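Local coordinates for ABC transporter substrate-binding protein (Streptococcus pneumoniae, PDB 4OHN), which binds histidine and probably delivers it, as an extracellular solute-binding protein of family 3, to an ABC uptake transporter in the membrane, at residues 83-88 with 95-100. Sequence-based numbering, arbitrary orientation. Where two conformers were deposited one is given.
Sequences NGYSAT and VAFSNS. With HIS (histidine), chain B; ACT (acetate ion), chain D.
With CG of Tyr85 anti to its own backbone nitrogen (chi1 -172°) and CG of Phe97 anti to its own carbonyl carbon (chi1 -72°), the two aromatic side chains cross at about a right angle and come together obliquely. Tyr85 CE2 lies 3.4 Å from Phe97 CE2, the ring planes inclined at 41°. Ala87 takes one face of the phenylalanine: its methyl CB sits 3.9 Å from the ring centroid and almost on the ring normal, a clear CH-pi contact. Val95 closes on the phenol end of Tyr85, with CG2 3.9 Å from the tyrosine OH. That hydroxyl donates to an acetate oxygen lying in the plane of the tyrosine ring, OH to O 2.7 Å; the ion probably came from the crystallisation liquor.

Away from this apolar patch, several polar groups of 83-86 face the bound histidine. Ser86 N points almost straight at the ligand O, while the ligand's amino N donates to both Gly84 O and Ser86 OG; Glu206 also bonds that serine hydroxyl. Asn83 OD1 accepts from the imidazole NE2 at 2.9 Å. Asp179, Arg91 and others supply the rest of the grip. This is the amino-acid pocket of a family 3 solute-binding protein, of the periplasmic-binding-protein fold: the loop between strand 80-81 and helix 89-92 lines the histidine site, and Phe97 and Val95 pack behind it.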
ATOM      1  N   ASN A  83       5.175  -2.206  -0.649  1.00  7.18           N
ATOM      2  CA  ASN A  83       4.706  -1.089   0.175  1.00  6.97           C
ATOM      3  C   ASN A  83       3.194  -1.065   0.182  1.00  7.40           C
ATOM      4  O   ASN A  83       2.560  -0.136  -0.311  1.00  7.92           O
ATOM      5  CB  ASN A  83       5.241   0.228  -0.417  1.00  7.37           C
ATOM      6  CG  ASN A  83       4.934   1.458   0.409  1.00  6.64           C
ATOM      7  OD1 ASN A  83       4.300   2.392  -0.097  1.00  7.86           O
ATOM      8  ND2 ASN A  83       5.416   1.505   1.644  1.00  8.26           N
ATOM      9  N   GLY A  84       2.572  -2.083   0.744  1.00  7.45           N
ATOM     10  CA  GLY A  84       1.126  -2.177   0.659  1.00  8.14           C
ATOM     11  C   GLY A  84       0.633  -2.028  -0.769  1.00  7.40           C
ATOM     12  O   GLY A  84      -0.332  -1.293  -1.029  1.00  8.72           O
ATOM     13  N   TYR A  85       1.288  -2.744  -1.681  1.00  7.42           N
ATOM     14  CA  TYR A  85       1.007  -2.603  -3.101  1.00  7.74           C
ATOM     15  C   TYR A  85      -0.164  -3.519  -3.471  1.00  8.63           C
ATOM     16  O   TYR A  85      -0.037  -4.754  -3.473  1.00  9.22           O
ATOM     17  CB  TYR A  85       2.263  -2.924  -3.901  1.00  8.10           C
ATOM     18  CG  TYR A  85       2.238  -2.663  -5.392  1.00  9.07           C
ATOM     19  CD1 TYR A  85       1.647  -1.532  -5.940  1.00  8.94           C
ATOM     20  CD2 TYR A  85       2.885  -3.522  -6.256  1.00 10.20           C
ATOM     21  CE1 TYR A  85       1.685  -1.287  -7.306  1.00  9.77           C
ATOM     22  CE2 TYR A  85       2.926  -3.287  -7.612  1.00 10.92           C
ATOM     23  CZ  TYR A  85       2.323  -2.175  -8.135  1.00  9.81           C
ATOM     24  OH  TYR A  85       2.381  -1.991  -9.482  1.00 11.32           O
ATOM     25  N   SER A  86      -1.306  -2.934  -3.802  1.00  8.66           N
ATOM     26  CA  SER A  86      -2.517  -3.702  -4.085  1.00  9.41           C
ATOM     27  C   SER A  86      -2.423  -4.413  -5.420  1.00 10.00           C
ATOM     28  O   SER A  86      -2.125  -3.795  -6.452  1.00 11.26           O
ATOM     29  CB  SER A  86      -3.720  -2.774  -4.079  1.00  9.90           C
ATOM     30  OG  SER A  86      -3.815  -2.156  -2.802  1.00 11.12           O
ATOM     31  N   ALA A  87      -2.688  -5.716  -5.398  1.00 10.78           N
ATOM     32  CA  ALA A  87      -2.602  -6.563  -6.589  1.00 13.37           C
ATOM     33  C   ALA A  87      -3.907  -6.534  -7.337  1.00 15.72           C
ATOM     34  O   ALA A  87      -4.838  -7.279  -7.019  1.00 23.96           O
ATOM     35  CB  ALA A  87      -2.236  -7.993  -6.201  1.00 15.90           C
ATOM     36  N   THR A  88      -3.981  -5.660  -8.328  1.00 16.00           N
ATOM     37  CA  THR A  88      -5.207  -5.439  -9.092  1.00 16.23           C
ATOM     38  C   THR A  88      -5.070  -5.967 -10.510  1.00 19.96           C
ATOM     39  O   THR A  88      -3.969  -6.113 -11.023  1.00 17.03           O
ATOM     40  CB  THR A  88      -5.538  -3.943  -9.165  1.00 17.69           C
ATOM     41  OG1 THR A  88      -4.567  -3.287  -9.977  1.00 16.99           O
ATOM     42  CG2 THR A  88      -5.538  -3.310  -7.772  1.00 17.48           C
ATOM     43  N   VAL A  95       2.821  -5.510 -14.555  1.00 15.70           N
ATOM     44  CA  VAL A  95       3.818  -6.081 -13.650  1.00 14.84           C
ATOM     45  C   VAL A  95       3.414  -7.494 -13.240  1.00 16.03           C
ATOM     46  O   VAL A  95       2.267  -7.899 -13.423  1.00 17.58           O
ATOM     47  CB  VAL A  95       4.005  -5.216 -12.366  1.00 14.77           C
ATOM     48  CG1 VAL A  95       4.272  -3.769 -12.718  1.00 16.09           C
ATOM     49  CG2 VAL A  95       2.790  -5.309 -11.466  1.00 15.58           C
ATOM     50  N   ALA A  96       4.358  -8.223 -12.664  1.00 13.81           N
ATOM     51  CA  ALA A  96       4.091  -9.527 -12.062  1.00 12.98           C
ATOM     52  C   ALA A  96       3.969  -9.366 -10.557  1.00 11.88           C
ATOM     53  O   ALA A  96       4.529  -8.431  -9.980  1.00 13.41           O
ATOM     54  CB  ALA A  96       5.192 -10.511 -12.390  1.00 15.03           C
ATOM     55  N   PHE A  97       3.234 -10.268  -9.923  1.00 12.27           N
ATOM     56  CA  PHE A  97       3.056 -10.260  -8.482  1.00 11.55           C
ATOM     57  C   PHE A  97       3.455 -11.576  -7.829  1.00 10.37           C
ATOM     58  O   PHE A  97       3.213 -12.653  -8.354  1.00 13.06           O
ATOM     59  CB  PHE A  97       1.599  -9.956  -8.102  1.00 12.02           C
ATOM     60  CG  PHE A  97       1.188  -8.524  -8.331  1.00 12.91           C
ATOM     61  CD1 PHE A  97       0.459  -8.179  -9.442  1.00 15.36           C
ATOM     62  CD2 PHE A  97       1.506  -7.542  -7.420  1.00 10.87           C
ATOM     63  CE1 PHE A  97       0.066  -6.855  -9.652  1.00 14.74           C
ATOM     64  CE2 PHE A  97       1.126  -6.218  -7.624  1.00 11.36           C
ATOM     65  CZ  PHE A  97       0.391  -5.880  -8.735  1.00 13.00           C
ATOM     66  N   SER A  98       4.038 -11.444  -6.643  1.00 10.30           N
ATOM     67  CA  SER A  98       4.133 -12.559  -5.699  1.00 10.30           C
ATOM     68  C   SER A  98       2.734 -13.003  -5.288  1.00  9.76           C
ATOM     69  O   SER A  98       1.726 -12.363  -5.594  1.00 11.05           O
ATOM     70  CB  SER A  98       4.898 -12.144  -4.445  1.00  9.42           C
ATOM     71  OG  SER A  98       4.136 -11.232  -3.656  1.00  9.73           O
ATOM     72  N   ASN A  99       2.674 -14.108  -4.562  1.00 10.30           N
ATOM     73  CA  ASN A  99       1.477 -14.435  -3.811  1.00 10.84           C
ATOM     74  C   ASN A  99       1.131 -13.251  -2.891  1.00 10.44           C
ATOM     75  O   ASN A  99       2.002 -12.516  -2.426  1.00 11.02           O
ATOM     76  CB  ASN A  99       1.680 -15.699  -2.967  1.00 11.66           C
ATOM     77  CG  ASN A  99       1.644 -16.945  -3.777  1.00 12.47           C
ATOM     78  OD1 ASN A  99       1.194 -16.960  -4.905  1.00 13.94           O
ATOM     79  ND2 ASN A  99       2.074 -18.030  -3.181  1.00 14.48           N
ATOM     80  N   SER A 100      -0.151 -13.084  -2.620  0.51 11.36           N
ATOM     81  CA  SER A 100      -0.586 -12.032  -1.716  0.51 11.74           C
ATOM     82  C   SER A 100      -0.327 -12.415  -0.255  0.51 12.46           C
ATOM     83  O   SER A 100      -0.419 -13.582   0.123  0.51 13.13           O
ATOM     84  CB  SER A 100      -2.054 -11.696  -1.962  0.51 22.74           C
ATOM     85  OG  SER A 100      -2.246 -11.185  -3.278  0.51 19.01           O
TER
HETATM   86  N   HIS B 301      -2.615   0.223  -1.679  1.00  8.28           N
HETATM   87  CA  HIS B 301      -2.568   1.434  -2.534  1.00  7.98           C
HETATM   88  C   HIS B 301      -1.808   1.161  -3.813  1.00  8.26           C
HETATM   89  O   HIS B 301      -1.285   0.036  -3.984  1.00  8.50           O
HETATM   90  CB  HIS B 301      -2.047   2.676  -1.773  1.00  7.45           C
HETATM   91  CG  HIS B 301      -0.566   2.769  -1.546  1.00  7.25           C
HETATM   92  ND1 HIS B 301       0.085   3.991  -1.586  1.00  6.84           N
HETATM   93  CD2 HIS B 301       0.373   1.860  -1.184  1.00  7.55           C
HETATM   94  CE1 HIS B 301       1.359   3.819  -1.291  1.00  6.96           C
HETATM   95  NE2 HIS B 301       1.561   2.536  -1.036  1.00  7.10           N
HETATM   96  OXT HIS B 301      -1.755   2.084  -4.652  1.00  8.77           O
HETATM   97  C   ACT D 303       1.184   0.351 -11.691  1.00 53.77           C
HETATM   98  O   ACT D 303       1.293   0.253 -10.462  1.00 16.45           O
HETATM   99  OXT ACT D 303       0.498   1.318 -12.085  1.00 25.33           O
HETATM  100  CH3 ACT D 303       1.830  -0.637 -12.614  1.00 30.98           C